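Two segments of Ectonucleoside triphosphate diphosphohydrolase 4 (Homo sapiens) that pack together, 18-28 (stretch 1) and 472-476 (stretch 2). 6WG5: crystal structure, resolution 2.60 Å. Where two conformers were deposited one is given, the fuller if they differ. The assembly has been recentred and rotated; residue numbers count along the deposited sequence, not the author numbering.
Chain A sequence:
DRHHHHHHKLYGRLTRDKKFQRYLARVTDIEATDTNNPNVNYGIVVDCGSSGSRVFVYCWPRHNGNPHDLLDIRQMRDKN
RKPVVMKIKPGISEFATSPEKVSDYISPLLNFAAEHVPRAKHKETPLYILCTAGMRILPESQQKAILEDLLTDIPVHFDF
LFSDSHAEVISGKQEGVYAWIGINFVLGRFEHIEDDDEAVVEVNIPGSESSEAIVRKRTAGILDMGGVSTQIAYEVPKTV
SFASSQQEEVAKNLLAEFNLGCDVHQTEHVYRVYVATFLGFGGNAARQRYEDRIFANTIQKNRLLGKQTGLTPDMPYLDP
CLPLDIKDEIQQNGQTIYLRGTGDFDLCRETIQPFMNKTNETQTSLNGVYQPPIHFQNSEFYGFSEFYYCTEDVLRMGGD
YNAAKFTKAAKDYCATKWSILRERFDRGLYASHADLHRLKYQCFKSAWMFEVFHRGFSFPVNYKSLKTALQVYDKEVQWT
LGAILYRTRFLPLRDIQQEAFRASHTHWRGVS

Stretch 1, residues 18-28: KKFQRYLARVT
Stretch 2 (472-476) VYDKE

A tight turn presses its tip against the side of a helix, and the contact is made by packing alone, with no hydrogen bond crossing it. Residues 18-28 are helical, phi/psi near -65/-40 and drifting to -100/-23 at Thr28, whose OG1 donates to Leu24 O at 2.9 Å. Val472 to Lys475 form a type I' turn, its two corners left-handed: Tyr473 at 49/41 and Asp474 at 63/29. The turn is closed by Val472 N to Lys475 O at 2.9 Å and Lys475 N to Val472 O at 3.0 Å. Register is set by Tyr23 CA and Tyr473 CA, 5.8 Å apart.

Tyr473 covers the most surface. Its CA-to-CB bond points toward the helix, and chi1 m with chi2 -28° lays the ring along the helix, its hydroxyl end toward the N-terminus, with Tyr473 OH 4.5 Å from Lys19 O. Tyr23 CA sits over the ring face, 4.2 Å from the centroid and 27° off the normal, a CH-pi contact that lets the aromatic ring pack directly on helix backbone. Tyr23 CB lies 3.9 Å from Tyr473 CE1, and Arg22 CG, on a chi1 t side chain, 4.0 Å from Tyr473 CE2.

Arg26 lies one helical turn beyond Arg22; its CA-to-CB bond points toward the turn, whereas that of Arg22 is sideways. With chi1 to chi3 all t and chi4 98°, its CD reaches Tyr473 CB at 3.7 Å, and its NE meets Lys475 CD at 3.5 Å. Lys475, chi1 m then t throughout, extends across the end of Arg26, bringing its NZ over one guanidinium face. NZ is 4.0 Å from Arg26 NE, so the Lys475 methylenes pack against the guanidinium while two like charges stay close, a pairing that charge does not favour.

Asp474, chi1 m, places OD2 3.4 Å from Tyr23 CE1, at the edge of a ring set by chi1 t and chi2 31°, where the polarised CH suits a carboxylate. The same OD2 is 3.4 Å from Val27 CG2 (chi1 t), a van der Waals contact.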

ATOM      1  N   LYS A  18      23.777 -12.455   1.043  1.00 94.06           N
ATOM      2  CA  LYS A  18      23.155 -11.990  -0.192  1.00 91.04           C
ATOM      3  C   LYS A  18      22.104 -10.923   0.088  1.00 81.92           C
ATOM      4  O   LYS A  18      21.874 -10.046  -0.752  1.00 80.33           O
ATOM      5  CB  LYS A  18      22.531 -13.166  -0.947  1.00 98.46           C
ATOM      6  CG  LYS A  18      22.456 -12.960  -2.457  1.00103.12           C
ATOM      7  CD  LYS A  18      21.708 -14.094  -3.149  1.00102.17           C
ATOM      8  CE  LYS A  18      20.284 -13.690  -3.507  1.00100.02           C
ATOM      9  NZ  LYS A  18      19.537 -14.788  -4.181  1.00 98.83           N
ATOM     10  N   LYS A  19      21.459 -10.979   1.256  1.00 73.26           N
ATOM     11  CA  LYS A  19      20.541  -9.914   1.642  1.00 69.65           C
ATOM     12  C   LYS A  19      21.296  -8.626   1.941  1.00 68.37           C
ATOM     13  O   LYS A  19      20.858  -7.538   1.549  1.00 72.87           O
ATOM     14  CB  LYS A  19      19.715 -10.339   2.857  1.00 72.04           C
ATOM     15  CG  LYS A  19      18.777 -11.513   2.610  1.00 75.26           C
ATOM     16  CD  LYS A  19      17.399 -11.254   3.206  1.00 76.90           C
ATOM     17  CE  LYS A  19      16.710 -12.545   3.620  1.00 77.74           C
ATOM     18  NZ  LYS A  19      15.295 -12.314   4.034  1.00 76.38           N
ATOM     19  N   PHE A  20      22.430  -8.730   2.637  1.00 66.52           N
ATOM     20  CA  PHE A  20      23.231  -7.545   2.932  1.00 60.68           C
ATOM     21  C   PHE A  20      23.811  -6.942   1.659  1.00 59.07           C
ATOM     22  O   PHE A  20      23.894  -5.715   1.527  1.00 53.78           O
ATOM     23  CB  PHE A  20      24.344  -7.899   3.917  1.00 56.08           C
ATOM     24  CG  PHE A  20      25.199  -6.729   4.313  1.00 56.72           C
ATOM     25  CD1 PHE A  20      26.389  -6.467   3.653  1.00 56.89           C
ATOM     26  CD2 PHE A  20      24.814  -5.891   5.346  1.00 59.53           C
ATOM     27  CE1 PHE A  20      27.178  -5.391   4.016  1.00 55.80           C
ATOM     28  CE2 PHE A  20      25.601  -4.813   5.714  1.00 61.53           C
ATOM     29  CZ  PHE A  20      26.784  -4.564   5.046  1.00 58.21           C
ATOM     30  N   GLN A  21      24.217  -7.786   0.707  1.00 57.71           N
ATOM     31  CA  GLN A  21      24.744  -7.274  -0.552  1.00 62.55           C
ATOM     32  C   GLN A  21      23.665  -6.529  -1.327  1.00 61.20           C
ATOM     33  O   GLN A  21      23.889  -5.412  -1.810  1.00 62.42           O
ATOM     34  CB  GLN A  21      25.315  -8.418  -1.390  1.00 71.79           C
ATOM     35  CG  GLN A  21      26.241  -7.948  -2.501  1.00 80.26           C
ATOM     36  CD  GLN A  21      26.206  -8.853  -3.717  1.00 90.70           C
ATOM     37  OE1 GLN A  21      26.362 -10.070  -3.608  1.00 94.07           O
ATOM     38  NE2 GLN A  21      25.995  -8.258  -4.887  1.00 95.97           N
ATOM     39  N   ARG A  22      22.484  -7.136  -1.461  1.00 59.38           N
ATOM     40  CA  ARG A  22      21.375  -6.453  -2.120  0.51 57.75           C
ATOM     41  C   ARG A  22      21.005  -5.176  -1.377  1.00 55.38           C
ATOM     42  O   ARG A  22      20.792  -4.127  -1.997  1.00 54.10           O
ATOM     43  CB  ARG A  22      20.167  -7.385  -2.224  0.51 55.54           C
ATOM     44  CG  ARG A  22      19.001  -6.793  -3.007  0.51 51.72           C
ATOM     45  CD  ARG A  22      17.929  -7.834  -3.302  0.51 48.95           C
ATOM     46  NE  ARG A  22      16.947  -7.340  -4.265  0.51 45.63           N
ATOM     47  CZ  ARG A  22      17.096  -7.390  -5.586  0.51 42.00           C
ATOM     48  NH1 ARG A  22      18.191  -7.915  -6.122  0.51 40.64           N
ATOM     49  NH2 ARG A  22      16.145  -6.913  -6.378  0.51 40.30           N
ATOM     50  N   TYR A  23      20.929  -5.245  -0.046  1.00 69.19           N
ATOM     51  CA  TYR A  23      20.694  -4.052   0.759  1.00 68.97           C
ATOM     52  C   TYR A  23      21.758  -2.998   0.485  1.00 66.84           C
ATOM     53  O   TYR A  23      21.448  -1.808   0.348  1.00 63.60           O
ATOM     54  CB  TYR A  23      20.670  -4.450   2.237  1.00 73.39           C
ATOM     55  CG  TYR A  23      20.732  -3.324   3.250  1.00 77.23           C
ATOM     56  CD1 TYR A  23      20.187  -2.071   2.989  1.00 73.23           C
ATOM     57  CD2 TYR A  23      21.335  -3.529   4.487  1.00 85.12           C
ATOM     58  CE1 TYR A  23      20.250  -1.054   3.931  1.00 81.92           C
ATOM     59  CE2 TYR A  23      21.403  -2.524   5.431  1.00 88.00           C
ATOM     60  CZ  TYR A  23      20.860  -1.290   5.151  1.00 87.84           C
ATOM     61  OH  TYR A  23      20.933  -0.295   6.099  1.00 86.85           O
ATOM     62  N   LEU A  24      23.019  -3.422   0.381  1.00 49.87           N
ATOM     63  CA  LEU A  24      24.107  -2.481   0.140  1.00 47.04           C
ATOM     64  C   LEU A  24      24.120  -1.994  -1.305  1.00 45.66           C
ATOM     65  O   LEU A  24      24.491  -0.844  -1.566  1.00 44.17           O
ATOM     66  CB  LEU A  24      25.439  -3.139   0.497  1.00 45.06           C
ATOM     67  CG  LEU A  24      26.699  -2.273   0.517  1.00 46.81           C
ATOM     68  CD1 LEU A  24      26.520  -1.040   1.388  1.00 47.84           C
ATOM     69  CD2 LEU A  24      27.869  -3.106   1.014  1.00 48.09           C
ATOM     70  N   ALA A  25      23.714  -2.844  -2.251  1.00 65.77           N
ATOM     71  CA  ALA A  25      23.739  -2.458  -3.659  1.00 72.66           C
ATOM     72  C   ALA A  25      22.731  -1.353  -3.948  1.00 76.40           C
ATOM     73  O   ALA A  25      23.053  -0.367  -4.620  1.00 68.79           O
ATOM     74  CB  ALA A  25      23.464  -3.677  -4.540  1.00 73.81           C
ATOM     75  N   ARG A  26      21.501  -1.497  -3.449  1.00 96.39           N
ATOM     76  CA  ARG A  26      20.468  -0.516  -3.760  1.00101.04           C
ATOM     77  C   ARG A  26      20.785   0.852  -3.171  1.00107.82           C
ATOM     78  O   ARG A  26      20.400   1.876  -3.747  1.00104.13           O
ATOM     79  CB  ARG A  26      19.111  -1.004  -3.256  1.00102.49           C
ATOM     80  CG  ARG A  26      17.967  -0.066  -3.609  1.00108.36           C
ATOM     81  CD  ARG A  26      16.632  -0.793  -3.664  1.00108.34           C
ATOM     82  NE  ARG A  26      15.574   0.067  -4.193  1.00110.92           N
ATOM     83  CZ  ARG A  26      15.146   0.060  -5.454  1.00114.03           C
ATOM     84  NH1 ARG A  26      14.179   0.890  -5.824  1.00117.28           N
ATOM     85  NH2 ARG A  26      15.666  -0.773  -6.346  1.00111.02           N
ATOM     86  N   VAL A  27      21.486   0.895  -2.039  1.00 76.95           N
ATOM     87  CA  VAL A  27      21.765   2.167  -1.383  1.00 80.90           C
ATOM     88  C   VAL A  27      22.911   2.900  -2.071  1.00 69.02           C
ATOM     89  O   VAL A  27      22.901   4.132  -2.165  1.00 84.83           O
ATOM     90  CB  VAL A  27      22.062   1.931   0.110  1.00 80.24           C
ATOM     91  CG1 VAL A  27      22.534   3.219   0.783  1.00 64.90           C
ATOM     92  CG2 VAL A  27      20.829   1.385   0.812  1.00 82.10           C
ATOM     93  N   THR A  28      23.915   2.168  -2.553  1.00103.14           N
ATOM     94  CA  THR A  28      25.126   2.788  -3.078  1.00105.36           C
ATOM     95  C   THR A  28      25.159   2.879  -4.598  1.00 97.19           C
ATOM     96  O   THR A  28      25.881   3.727  -5.132  1.00 94.26           O
ATOM     97  CB  THR A  28      26.364   2.019  -2.602  1.00 80.80           C
ATOM     98  OG1 THR A  28      26.338   0.687  -3.132  1.00 62.51           O
ATOM     99  CG2 THR A  28      26.404   1.963  -1.079  1.00 65.50           C
ATOM    100  N   VAL A 472      11.708   0.591   2.272  1.00 45.81           N
ATOM    101  CA  VAL A 472      12.422  -0.659   2.048  1.00 48.30           C
ATOM    102  C   VAL A 472      13.714  -0.337   1.314  1.00 48.55           C
ATOM    103  O   VAL A 472      13.699   0.371   0.301  1.00 51.67           O
ATOM    104  CB  VAL A 472      11.573  -1.665   1.249  1.00 45.73           C
ATOM    105  CG1 VAL A 472      12.307  -2.989   1.111  1.00 48.43           C
ATOM    106  CG2 VAL A 472      10.230  -1.872   1.925  1.00 45.11           C
ATOM    107  N   TYR A 473      14.828  -0.860   1.823  1.00 55.50           N
ATOM    108  CA  TYR A 473      16.149  -0.532   1.289  1.00 62.05           C
ATOM    109  C   TYR A 473      16.305   0.979   1.145  1.00 64.66           C
ATOM    110  O   TYR A 473      16.837   1.486   0.154  1.00 63.90           O
ATOM    111  CB  TYR A 473      16.393  -1.254  -0.040  1.00 60.86           C
ATOM    112  CG  TYR A 473      16.444  -2.765   0.090  1.00 62.04           C
ATOM    113  CD1 TYR A 473      16.862  -3.369   1.271  1.00 68.16           C
ATOM    114  CD2 TYR A 473      16.070  -3.588  -0.964  1.00 60.88           C
ATOM    115  CE1 TYR A 473      16.908  -4.743   1.397  1.00 71.51           C
ATOM    116  CE2 TYR A 473      16.114  -4.968  -0.844  1.00 66.46           C
ATOM    117  CZ  TYR A 473      16.533  -5.538   0.339  1.00 70.17           C
ATOM    118  OH  TYR A 473      16.582  -6.908   0.473  1.00 72.37           O
ATOM    119  N   ASP A 474      15.818   1.703   2.154  1.00 65.20           N
ATOM    120  CA  ASP A 474      15.987   3.152   2.259  1.00 66.01           C
ATOM    121  C   ASP A 474      15.308   3.894   1.112  1.00 62.00           C
ATOM    122  O   ASP A 474      15.738   4.982   0.724  1.00 57.73           O
ATOM    123  CB  ASP A 474      17.469   3.529   2.338  1.00 71.27           C
ATOM    124  CG  ASP A 474      18.127   3.039   3.617  1.00 73.23           C
ATOM    125  OD1 ASP A 474      17.864   3.634   4.683  1.00 73.91           O
ATOM    126  OD2 ASP A 474      18.904   2.061   3.555  1.00 73.53           O
ATOM    127  N   LYS A 475      14.233   3.323   0.571  1.00 62.97           N
ATOM    128  CA  LYS A 475      13.457   3.970  -0.477  1.00 62.23           C
ATOM    129  C   LYS A 475      11.982   3.662  -0.279  1.00 54.97           C
ATOM    130  O   LYS A 475      11.619   2.552   0.121  1.00 50.18           O
ATOM    131  CB  LYS A 475      13.900   3.515  -1.874  1.00 67.18           C
ATOM    132  CG  LYS A 475      15.317   3.928  -2.240  1.00 73.63           C
ATOM    133  CD  LYS A 475      15.651   3.564  -3.678  1.00 82.38           C
ATOM    134  CE  LYS A 475      17.111   3.848  -4.001  1.00 93.11           C
ATOM    135  NZ  LYS A 475      17.480   3.399  -5.373  1.00 96.65           N
ATOM    136  N   GLU A 476      11.138   4.654  -0.554  1.00 63.43           N
ATOM    137  CA  GLU A 476       9.697   4.465  -0.476  1.00 66.63           C
ATOM    138  C   GLU A 476       9.256   3.351  -1.422  1.00 63.50           C
ATOM    139  O   GLU A 476       9.901   3.074  -2.436  1.00 58.81           O
ATOM    140  CB  GLU A 476       8.982   5.776  -0.821  1.00 72.84           C
ATOM    141  CG  GLU A 476       7.464   5.691  -0.917  1.00 77.61           C
ATOM    142  CD  GLU A 476       6.841   6.981  -1.421  1.00 82.77           C
ATOM    143  OE1 GLU A 476       7.594   7.866  -1.885  1.00 83.85           O
ATOM    144  OE2 GLU A 476       5.599   7.107  -1.360  1.00 83.16           O
TER